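Local coordinates for hydrogenase expression/formation protein (hypb) (Archaeoglobus fulgidus, PDB 2WSM) that probably binds and hydrolyses GTP as a nickel- and zinc-binding hydrogenase maturation factor, dimerising in a GTP-dependent manner, at residues A[135-140]-A[151-156]. Numbering follows the deposited sequence.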
loop_
_atom_site.group_PDB
_atom_site.type_symbol
_atom_site.label_atom_id
_atom_site.label_comp_id
_atom_site.label_asym_id
_atom_site.label_seq_id
_atom_site.Cartn_x
_atom_site.Cartn_y
_atom_site.Cartn_z
ATOM N N VAL A 135 -6.399 -11.161 -5.741
ATOM C CA VAL A 135 -6.358 -9.763 -6.111
ATOM C C VAL A 135 -7.261 -9.569 -7.313
ATOM O O VAL A 135 -7.053 -10.181 -8.356
ATOM C CB VAL A 135 -4.927 -9.271 -6.440
ATOM C CG1 VAL A 135 -4.952 -7.782 -6.753
ATOM C CG2 VAL A 135 -3.988 -9.545 -5.292
ATOM N N MET A 136 -8.276 -8.730 -7.142
ATOM C CA MET A 136 -9.272 -8.480 -8.165
ATOM C C MET A 136 -9.047 -7.125 -8.809
ATOM O O MET A 136 -8.812 -6.137 -8.119
ATOM C CB MET A 136 -10.673 -8.505 -7.548
ATOM C CG MET A 136 -11.099 -9.867 -7.016
ATOM S SD MET A 136 -12.800 -9.871 -6.405
ATOM C CE MET A 136 -13.712 -9.578 -7.916
ATOM N N VAL A 137 -9.132 -7.078 -10.131
ATOM C CA VAL A 137 -9.123 -5.807 -10.835
ATOM C C VAL A 137 -10.181 -5.797 -11.941
ATOM O O VAL A 137 -10.386 -6.792 -12.642
ATOM C CB VAL A 137 -7.724 -5.482 -11.412
ATOM C CG1 VAL A 137 -7.388 -6.412 -12.576
ATOM C CG2 VAL A 137 -7.657 -4.038 -11.845
ATOM N N SER A 138 -10.863 -4.672 -12.080
ATOM C CA SER A 138 -11.861 -4.515 -13.128
ATOM C C SER A 138 -11.226 -3.817 -14.333
ATOM O O SER A 138 -10.312 -3.006 -14.163
ATOM C CB SER A 138 -13.063 -3.724 -12.595
ATOM O OG SER A 138 -13.719 -3.012 -13.630
ATOM N N VAL A 139 -11.700 -4.138 -15.539
ATOM C CA VAL A 139 -11.153 -3.534 -16.757
ATOM C C VAL A 139 -11.428 -2.041 -16.817
ATOM O O VAL A 139 -10.756 -1.314 -17.539
ATOM C CB VAL A 139 -11.685 -4.184 -18.067
ATOM C CG1 VAL A 139 -11.198 -5.619 -18.202
ATOM C CG2 VAL A 139 -13.207 -4.081 -18.158
ATOM N N THR A 140 -12.417 -1.590 -16.054
ATOM C CA THR A 140 -12.779 -0.177 -16.025
ATOM C C THR A 140 -11.737 0.652 -15.295
ATOM O O THR A 140 -11.805 1.879 -15.291
ATOM C CB THR A 140 -14.156 0.041 -15.360
ATOM O OG1 THR A 140 -14.091 -0.352 -13.985
ATOM C CG2 THR A 140 -15.218 -0.797 -16.054
ATOM N N GLU A 151 3.653 -4.646 -6.675
ATOM C CA GLU A 151 3.785 -5.158 -5.313
ATOM C C GLU A 151 2.590 -6.012 -4.899
ATOM O O GLU A 151 2.756 -7.120 -4.384
ATOM C CB GLU A 151 3.987 -4.027 -4.294
ATOM C CG GLU A 151 5.299 -3.264 -4.412
ATOM C CD GLU A 151 5.147 -1.922 -5.110
ATOM O OE1 GLU A 151 5.726 -0.939 -4.607
ATOM O OE2 GLU A 151 4.445 -1.839 -6.147
ATOM N N ILE A 152 1.383 -5.499 -5.125
ATOM C CA ILE A 152 0.200 -6.226 -4.713
ATOM C C ILE A 152 -0.067 -7.429 -5.607
ATOM O O ILE A 152 -0.498 -8.478 -5.121
ATOM C CB ILE A 152 -1.046 -5.328 -4.607
ATOM C CG1 ILE A 152 -2.143 -6.049 -3.814
ATOM C CG2 ILE A 152 -1.548 -4.918 -5.981
ATOM C CD1 ILE A 152 -3.122 -5.110 -3.118
ATOM N N PHE A 153 0.203 -7.298 -6.905
ATOM C CA PHE A 153 -0.091 -8.409 -7.817
ATOM C C PHE A 153 0.880 -9.564 -7.611
ATOM O O PHE A 153 0.556 -10.705 -7.901
ATOM C CB PHE A 153 -0.180 -7.956 -9.278
ATOM C CG PHE A 153 -1.471 -7.248 -9.599
ATOM C CD1 PHE A 153 -1.527 -5.863 -9.670
ATOM C CD2 PHE A 153 -2.644 -7.977 -9.781
ATOM C CE1 PHE A 153 -2.714 -5.216 -9.935
ATOM C CE2 PHE A 153 -3.846 -7.338 -10.048
ATOM C CZ PHE A 153 -3.888 -5.958 -10.121
ATOM N N ARG A 154 2.046 -9.262 -7.052
ATOM C CA ARG A 154 3.023 -10.291 -6.725
ATOM C C ARG A 154 2.583 -11.228 -5.599
ATOM O O ARG A 154 3.012 -12.375 -5.559
ATOM C CB ARG A 154 4.372 -9.668 -6.371
ATOM C CG ARG A 154 5.445 -9.854 -7.426
ATOM C CD ARG A 154 6.738 -9.136 -7.028
ATOM N NE ARG A 154 6.730 -7.732 -7.432
ATOM C CZ ARG A 154 7.272 -6.742 -6.725
ATOM N NH1 ARG A 154 7.214 -5.490 -7.171
ATOM N NH2 ARG A 154 7.864 -6.998 -5.562
ATOM N N VAL A 155 1.741 -10.747 -4.686
ATOM C CA VAL A 155 1.411 -11.528 -3.496
ATOM C C VAL A 155 0.229 -12.462 -3.745
ATOM O O VAL A 155 -0.077 -13.324 -2.924
ATOM C CB VAL A 155 1.152 -10.629 -2.247
ATOM C CG1 VAL A 155 2.314 -9.656 -2.031
ATOM C CG2 VAL A 155 -0.167 -9.868 -2.371
ATOM N N ALA A 156 -0.411 -12.298 -4.897
ATOM C CA ALA A 156 -1.614 -13.050 -5.222
ATOM C C ALA A 156 -1.356 -14.526 -5.548
ATOM O O ALA A 156 -0.357 -14.869 -6.175
ATOM C CB ALA A 156 -2.345 -12.384 -6.365
#
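Val-135 spreads its two methyl groups over different parts of the 151-156 segment, overlapping the Phe-153 ring with one and Ala-156 with the other. Val-135 CG1, anti to the backbone N (chi1 -177°), meets the ring obliquely, 3.5 Å from Phe-153 CE2, and also lies near CD2 and CZ. Val-135 CG2 packs tightly against Ala-156 CB, at 3.5 Å. Val-135 CG2 is also 3.7 Å from the backbone O of Ile-152, an oxygen that accepts a hydrogen bond from Val-155 N. The same methyl reaches the side chain of Ile-152 at CG1.

Two residues along the strand, Val-137 adds a looser contact at the tip of the ring: its CB lies at the ring edge, near the plane, 4.1 Å from Phe-153 CZ. Both valines direct their CB atoms to the helix, whereas Met-136 between them points away, the alternation expected of a strand.

All five touching residues are buried, and the contact is wholly apolar between side chains. It joins strand 132-138 of the parallel P-loop NTPase sheet to the helix that leads into the neighbouring strand 158-162, as in a beta-alpha-beta crossover. Phe-153 also packs on Val-146 of helix 145-148 and Ile-159 of strand 158-162, while Met-177 of helix 174-184 touches Val-137.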